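Local coordinates for protein alpha-glucosidase (Pseudoalteromonas sp. K8, PDB 5HQA) that hydrolyses alpha-glucosides as a chloride-activated family 97 glycoside hydrolase and binds the inhibitor acarbose in a pocket that also holds a calcium ion, at residues Y266-W270 against Y296-A300; T491-D496 against A531-Y537. All coordinates share one frame; numbering follows the deposited sequence.

How the contacts relate
Both contacts belong to the catalytic barrel, their centres 11 Å apart, and they meet where its first and last strands lie side by side. Contact 1 sets the end of strand 264-269 on helix 290-303; contact 2 joins the chain following strand 527-529 to the loop 491-496. On the pocket side, Trp-270 CH2 of contact 1 lies 3.2 Å from Thr-491 OG1 of contact 2. On the outer side Pro-534 packs on Tyr-296, its CD 3.4 Å from Tyr-296 OH. Trp-270 binds the acarbose unit AC1 directly, whereas the side chain of Thr-491 stays about 6 Å from AC1 and about 9 Å from the calcium ion.

Contact 1. Residues Y266-W270 against Y296-A300; sequences YIGIW and YMDFA. With AC1 (4,6-dideoxy-4-{[(1S,4R,5S,6S)-4,5,6-trihydroxy-3-(hydroxymethyl)cyclohex-2-en-1-yl]amino}-alpha-D-glucopyranose), chain B.
The Tyr-296 ring carries Ile-269 over one face, and the carbonyl of Gly-268 approaches it obliquely. Ile-269 CG1 stands almost over the middle of the ring, 3.7 Å from its centroid and 14° off the normal, a CH-pi contact. Phe-299, one turn further along the helix, turns its edge to Ile-267. The pairing is the first beta-alpha unit of the TIM barrel: strand 264-269 is covered by helix 290-303, which runs nearly antiparallel to it and leads into the neighbouring parallel strand 307-310. The side chain of Ile-267 leaves the strand toward the helix. Its CG1 sits between the backbone N and the carbonyl carbon (chi1 61°), and the extended end drives CD1 into a niche lined by Tyr-296, Phe-299 and Ala-300. There CD1 lies 3.7 Å from Phe-299 CD2 and 3.8 Å from Ala-300 CB. It also rests near Tyr-296 O, which is already engaged within the helix by Ala-300 N at 2.8 Å. No direct hydrogen bond joins strand and helix; the polar link is water 1, which accepts from Trp-270 N at 3.0 Å and is hydrogen-bonded to Tyr-296 OH. Were Tyr-296 reduced to an alanine, water 1 would probably lose its helix-side partner and a gap would be likely to open beneath Ile-269. Trp-270 belongs to the opposite, pocket side of the strand end. With CG anti to the backbone N (chi1 179°), its indole extends away from helix 290-303 and presents an edge to the acarbose unit AC1, whose other partners include Glu-311, His-274 and Glu-358. The pyrrole nitrogen is shared between two ligand oxygens: Trp-270 NE1 donates to AC1 O3B at 3.1 Å, and more weakly to AC1 O4 at 3.0 Å.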
loop_
_atom_site.group_PDB
_atom_site.type_symbol
_atom_site.label_atom_id
_atom_site.label_comp_id
_atom_site.label_asym_id
_atom_site.label_seq_id
_atom_site.Cartn_x
_atom_site.Cartn_y
_atom_site.Cartn_z
ATOM N N TYR A 266 -14.185 9.622 4.234
ATOM C CA TYR A 266 -13.931 10.808 5.038
ATOM C C TYR A 266 -13.621 11.994 4.141
ATOM O O TYR A 266 -13.310 11.846 2.957
ATOM C CB TYR A 266 -12.794 10.574 6.056
ATOM C CG TYR A 266 -11.399 10.427 5.491
ATOM C CD1 TYR A 266 -10.997 9.255 4.854
ATOM C CD2 TYR A 266 -10.466 11.444 5.636
ATOM C CE1 TYR A 266 -9.709 9.112 4.351
ATOM C CE2 TYR A 266 -9.176 11.311 5.141
ATOM C CZ TYR A 266 -8.805 10.143 4.498
ATOM O OH TYR A 266 -7.529 10.019 4.003
ATOM N N ILE A 267 -13.748 13.184 4.726
ATOM C CA ILE A 267 -13.320 14.424 4.093
ATOM C C ILE A 267 -12.300 15.070 5.018
ATOM O O ILE A 267 -11.987 14.535 6.088
ATOM C CB ILE A 267 -14.501 15.370 3.831
ATOM C CG1 ILE A 267 -15.174 15.752 5.156
ATOM C CG2 ILE A 267 -15.498 14.729 2.859
ATOM C CD1 ILE A 267 -16.410 16.623 4.984
ATOM N N GLY A 268 -11.772 16.224 4.633
ATOM C CA GLY A 268 -10.801 16.819 5.516
ATOM C C GLY A 268 -10.456 18.252 5.215
ATOM O O GLY A 268 -10.528 18.689 4.066
ATOM N N ILE A 269 -10.108 18.997 6.262
ATOM C CA ILE A 269 -9.409 20.265 6.110
ATOM C C ILE A 269 -7.980 19.879 5.755
ATOM O O ILE A 269 -7.202 19.457 6.617
ATOM C CB ILE A 269 -9.487 21.120 7.374
ATOM C CG1 ILE A 269 -10.941 21.509 7.636
ATOM C CG2 ILE A 269 -8.612 22.361 7.248
ATOM C CD1 ILE A 269 -11.189 22.146 9.002
ATOM N N TRP A 270 -7.664 19.945 4.462
ATOM C CA TRP A 270 -6.505 19.251 3.917
ATOM C C TRP A 270 -6.107 19.825 2.559
ATOM O O TRP A 270 -5.063 20.472 2.439
ATOM C CB TRP A 270 -6.791 17.746 3.803
ATOM C CG TRP A 270 -5.622 17.023 3.227
ATOM C CD1 TRP A 270 -4.432 16.769 3.850
ATOM C CD2 TRP A 270 -5.501 16.494 1.896
ATOM N NE1 TRP A 270 -3.579 16.111 2.991
ATOM C CE2 TRP A 270 -4.210 15.935 1.786
ATOM C CE3 TRP A 270 -6.355 16.446 0.788
ATOM C CZ2 TRP A 270 -3.752 15.333 0.612
ATOM C CZ3 TRP A 270 -5.900 15.851 -0.379
ATOM C CH2 TRP A 270 -4.610 15.303 -0.458
ATOM N N TYR A 296 -17.143 21.543 8.091
ATOM C CA TYR A 296 -16.881 20.260 7.439
ATOM C C TYR A 296 -17.707 19.139 8.063
ATOM O O TYR A 296 -18.202 18.255 7.351
ATOM C CB TYR A 296 -15.387 19.929 7.503
ATOM C CG TYR A 296 -14.571 20.522 6.369
ATOM C CD1 TYR A 296 -14.347 21.893 6.287
ATOM C CD2 TYR A 296 -14.020 19.705 5.384
ATOM C CE1 TYR A 296 -13.601 22.430 5.252
ATOM C CE2 TYR A 296 -13.270 20.238 4.343
ATOM C CZ TYR A 296 -13.067 21.598 4.286
ATOM O OH TYR A 296 -12.327 22.134 3.256
ATOM N N MET A 297 -17.871 19.150 9.391
ATOM C CA MET A 297 -18.671 18.110 10.032
ATOM C C MET A 297 -20.122 18.175 9.587
ATOM O O MET A 297 -20.760 17.135 9.379
ATOM C CB MET A 297 -18.579 18.222 11.553
ATOM C CG MET A 297 -17.272 17.680 12.103
ATOM S SD MET A 297 -16.977 18.240 13.791
ATOM C CE MET A 297 -16.937 16.720 14.652
ATOM N N ASP A 298 -20.664 19.389 9.442
ATOM C CA ASP A 298 -22.025 19.541 8.932
ATOM C C ASP A 298 -22.149 18.929 7.545
ATOM O O ASP A 298 -23.108 18.211 7.252
ATOM C CB ASP A 298 -22.423 21.019 8.890
ATOM C CG ASP A 298 -22.617 21.620 10.272
ATOM O OD1 ASP A 298 -22.892 20.862 11.231
ATOM O OD2 ASP A 298 -22.514 22.862 10.394
ATOM N N PHE A 299 -21.180 19.216 6.675
ATOM C CA PHE A 299 -21.184 18.647 5.333
ATOM C C PHE A 299 -21.094 17.129 5.389
ATOM O O PHE A 299 -21.848 16.425 4.705
ATOM C CB PHE A 299 -20.020 19.237 4.525
ATOM C CG PHE A 299 -19.946 18.750 3.099
ATOM C CD1 PHE A 299 -20.610 19.428 2.088
ATOM C CD2 PHE A 299 -19.193 17.625 2.769
ATOM C CE1 PHE A 299 -20.536 18.989 0.776
ATOM C CE2 PHE A 299 -19.120 17.179 1.460
ATOM C CZ PHE A 299 -19.794 17.867 0.459
ATOM N N ALA A 300 -20.169 16.605 6.199
ATOM C CA ALA A 300 -20.024 15.158 6.322
ATOM C C ALA A 300 -21.314 14.512 6.812
ATOM O O ALA A 300 -21.727 13.465 6.296
ATOM C CB ALA A 300 -18.868 14.819 7.261
HETATM C C1 AC1 B . 6.926 16.830 0.972
HETATM O O2 AC1 B . 7.655 14.679 0.212
HETATM C C2 AC1 B . 6.788 15.326 1.158
HETATM C C4A AC1 B . -0.002 15.897 4.499
HETATM C C3 AC1 B . 5.361 14.875 0.999
HETATM O O3 AC1 B . 5.274 13.443 1.107
HETATM C C4 AC1 B . 4.490 15.565 2.014
HETATM N N4A AC1 B . 3.120 14.971 2.128
HETATM C C5 AC1 B . 4.463 16.980 1.459
HETATM O O5 AC1 B . 5.815 17.573 1.653
HETATM C C6 AC1 B . 3.450 17.886 2.086
HETATM C C1B AC1 B . 2.670 14.683 3.537
HETATM C C2B AC1 B . 1.173 13.947 3.516
HETATM O O2B AC1 B . 1.239 12.862 2.591
HETATM C C3B AC1 B . 0.151 14.872 3.236
HETATM O O3B AC1 B . -1.140 14.247 3.026
HETATM O O4 AC1 B . -0.931 16.917 4.188
HETATM C C5B AC1 B . 1.251 16.494 4.897
HETATM C C7B AC1 B . 2.644 15.817 4.398
HETATM C C6B AC1 B . 1.255 17.311 6.200
HETATM O O6B AC1 B . 1.178 16.413 7.263
HETATM O O HOH W 1 -9.512 21.268 2.495
#

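Contact 2. Residues T491-D496 against A531-Y537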
loop_
_atom_site.group_PDB
_atom_site.type_symbol
_atom_site.label_atom_id
_atom_site.label_comp_id
_atom_site.label_asym_id
_atom_site.label_seq_id
_atom_site.Cartn_x
_atom_site.Cartn_y
_atom_site.Cartn_z
ATOM N N THR A 491 -6.260 9.524 -1.552
ATOM C CA THR A 491 -7.183 10.662 -1.467
ATOM C C THR A 491 -7.745 10.993 -2.852
ATOM O O THR A 491 -7.423 12.037 -3.433
ATOM C CB THR A 491 -6.536 11.893 -0.799
ATOM O OG1 THR A 491 -5.619 12.548 -1.682
ATOM C CG2 THR A 491 -5.800 11.498 0.485
ATOM N N PRO A 492 -8.618 10.144 -3.395
ATOM C CA PRO A 492 -9.213 10.403 -4.709
ATOM C C PRO A 492 -10.295 11.477 -4.629
ATOM O O PRO A 492 -10.605 12.016 -3.565
ATOM C CB PRO A 492 -9.808 9.046 -5.080
ATOM C CG PRO A 492 -10.192 8.465 -3.770
ATOM C CD PRO A 492 -9.098 8.875 -2.821
ATOM N N GLY A 493 -10.871 11.792 -5.790
ATOM C CA GLY A 493 -12.105 12.563 -5.820
ATOM C C GLY A 493 -11.969 14.066 -5.980
ATOM O O GLY A 493 -12.771 14.819 -5.422
ATOM N N ILE A 494 -10.988 14.535 -6.744
ATOM C CA ILE A 494 -10.889 15.969 -7.012
ATOM C C ILE A 494 -11.860 16.319 -8.134
ATOM O O ILE A 494 -11.773 15.778 -9.242
ATOM C CB ILE A 494 -9.448 16.379 -7.366
ATOM C CG1 ILE A 494 -8.521 16.178 -6.162
ATOM C CG2 ILE A 494 -9.394 17.841 -7.812
ATOM C CD1 ILE A 494 -8.928 16.988 -4.932
ATOM N N PHE A 495 -12.798 17.220 -7.842
ATOM C CA PHE A 495 -13.816 17.648 -8.794
ATOM C C PHE A 495 -13.479 18.954 -9.484
ATOM O O PHE A 495 -13.862 19.142 -10.641
ATOM C CB PHE A 495 -15.176 17.814 -8.103
ATOM C CG PHE A 495 -15.983 16.546 -8.039
ATOM C CD1 PHE A 495 -15.372 15.311 -8.148
ATOM C CD2 PHE A 495 -17.361 16.596 -7.879
ATOM C CE1 PHE A 495 -16.124 14.138 -8.083
ATOM C CE2 PHE A 495 -18.120 15.435 -7.824
ATOM C CZ PHE A 495 -17.504 14.203 -7.926
ATOM N N ASP A 496 -12.822 19.883 -8.796
ATOM C CA ASP A 496 -12.322 21.089 -9.450
ATOM C C ASP A 496 -10.890 20.794 -9.888
ATOM O O ASP A 496 -9.955 20.809 -9.078
ATOM C CB ASP A 496 -12.397 22.304 -8.535
ATOM C CG ASP A 496 -11.757 23.545 -9.169
ATOM O OD1 ASP A 496 -11.553 23.541 -10.409
ATOM O OD2 ASP A 496 -11.457 24.516 -8.435
ATOM N N ALA A 531 -11.445 14.049 -1.387
ATOM C CA ALA A 531 -10.350 14.955 -1.069
ATOM C C ALA A 531 -10.655 16.426 -1.328
ATOM O O ALA A 531 -9.936 17.285 -0.800
ATOM C CB ALA A 531 -9.112 14.557 -1.875
ATOM N N ASP A 532 -11.683 16.750 -2.115
ATOM C CA ASP A 532 -11.831 18.125 -2.576
ATOM C C ASP A 532 -12.497 19.008 -1.519
ATOM O O ASP A 532 -13.009 18.540 -0.499
ATOM C CB ASP A 532 -12.647 18.167 -3.864
ATOM C CG ASP A 532 -12.228 19.292 -4.789
ATOM O OD1 ASP A 532 -11.610 20.277 -4.318
ATOM O OD2 ASP A 532 -12.532 19.193 -6.000
ATOM N N LEU A 533 -12.492 20.310 -1.790
ATOM C CA LEU A 533 -13.236 21.246 -0.961
ATOM C C LEU A 533 -14.730 20.954 -1.077
ATOM O O LEU A 533 -15.222 20.676 -2.178
ATOM C CB LEU A 533 -12.956 22.685 -1.399
ATOM C CG LEU A 533 -11.485 23.068 -1.596
ATOM C CD1 LEU A 533 -11.363 24.523 -2.045
ATOM C CD2 LEU A 533 -10.729 22.835 -0.316
ATOM N N PRO A 534 -15.482 21.017 0.027
ATOM C CA PRO A 534 -16.929 20.728 -0.050
ATOM C C PRO A 534 -17.664 21.495 -1.141
ATOM O O PRO A 534 -18.504 20.908 -1.836
ATOM C CB PRO A 534 -17.424 21.110 1.350
ATOM C CG PRO A 534 -16.227 20.833 2.229
ATOM C CD PRO A 534 -15.035 21.253 1.412
ATOM N N LYS A 535 -17.363 22.782 -1.333
ATOM C CA LYS A 535 -18.089 23.551 -2.340
ATOM C C LYS A 535 -17.906 22.965 -3.732
ATOM O O LYS A 535 -18.782 23.129 -4.591
ATOM C CB LYS A 535 -17.644 25.012 -2.318
ATOM C CG LYS A 535 -16.204 25.216 -2.736
ATOM C CD LYS A 535 -15.829 26.696 -2.723
ATOM C CE LYS A 535 -14.382 26.886 -3.159
ATOM N NZ LYS A 535 -13.979 28.319 -3.157
ATOM N N ASN A 536 -16.786 22.280 -3.979
ATOM C CA ASN A 536 -16.566 21.712 -5.303
ATOM C C ASN A 536 -17.429 20.480 -5.537
ATOM O O ASN A 536 -17.778 20.177 -6.683
ATOM C CB ASN A 536 -15.085 21.408 -5.487
ATOM C CG ASN A 536 -14.267 22.672 -5.580
ATOM O OD1 ASN A 536 -14.779 23.695 -6.033
ATOM N ND2 ASN A 536 -13.009 22.624 -5.136
ATOM N N TYR A 537 -17.806 19.777 -4.469
ATOM C CA TYR A 537 -18.769 18.689 -4.612
ATOM C C TYR A 537 -20.180 19.233 -4.798
ATOM O O TYR A 537 -20.960 18.694 -5.593
ATOM C CB TYR A 537 -18.696 17.773 -3.395
ATOM C CG TYR A 537 -17.381 17.041 -3.304
ATOM C CD1 TYR A 537 -16.911 16.290 -4.376
ATOM C CD2 TYR A 537 -16.596 17.110 -2.159
ATOM C CE1 TYR A 537 -15.707 15.612 -4.307
ATOM C CE2 TYR A 537 -15.382 16.435 -2.084
ATOM C CZ TYR A 537 -14.948 15.686 -3.162
ATOM O OH TYR A 537 -13.748 15.001 -3.105
HETATM O O HOH W 2 -9.804 21.423 -6.190
HETATM O O HOH W 3 -10.625 24.164 -5.968
HETATM O O HOH W 4 -13.715 26.193 -7.046
#
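The carboxylate of Asp-532 is gripped at both oxygens by N-H donors from the two sides of the contact. Asp-532 OD2 receives two successive backbone groups of the loop: Phe-495 N at 2.7 Å, on the anti side, and Asp-496 N at 2.9 Å, nearly straight along the C-O bond. Asp-532 OD1 serves its own segment, taking Leu-533 N at 2.7 Å and Asn-536 ND2 at 2.9 Å, both from the same face of the carboxylate. Water 2 adds a further donor to OD1 and ties it to Asp-496 O. In this way one side chain fixes the loop 491-496 against the segment 531-537, which follows the last barrel strand, 527-529, and leads through helix 534-538. A second tie runs through Tyr-537. Its hydroxyl donates to Gly-493 O, with OH and O 2.5 Å apart, and accepts a nearly linear hydrogen bond from Asp-532 N (169°). At the backbone angles of Gly-493 a side chain would collide with the preceding carbonyl oxygen, and a CB would also press on this hydroxyl. The Tyr-537 ring then directs its CD1 edge at one face of Phe-495, a T-shaped pair with planes at 71° and centroids 4.9 Å apart; helices 513-522 and 541-549 complete the apolar surround of Phe-495. Nearer the pocket, Ala-531 N binds Pro-492 O at 3.1 Å. Ile-494 leaves the backbone pointing away from 531-537, but with CG1 anti to the carbonyl carbon and a bent outer torsion (chi2 -60°) its CD1 comes back onto Ala-531 CB. Toward solvent, waters 3 and 4 connect Asp-496 OD2 with the Asn-536 amide, and Asp-496 OD1 accepts from Ser-498 N. Four protein N-H groups converging on the buried Asp-532 would be expected to stabilise its negative charge and hold its carboxylate against rotation.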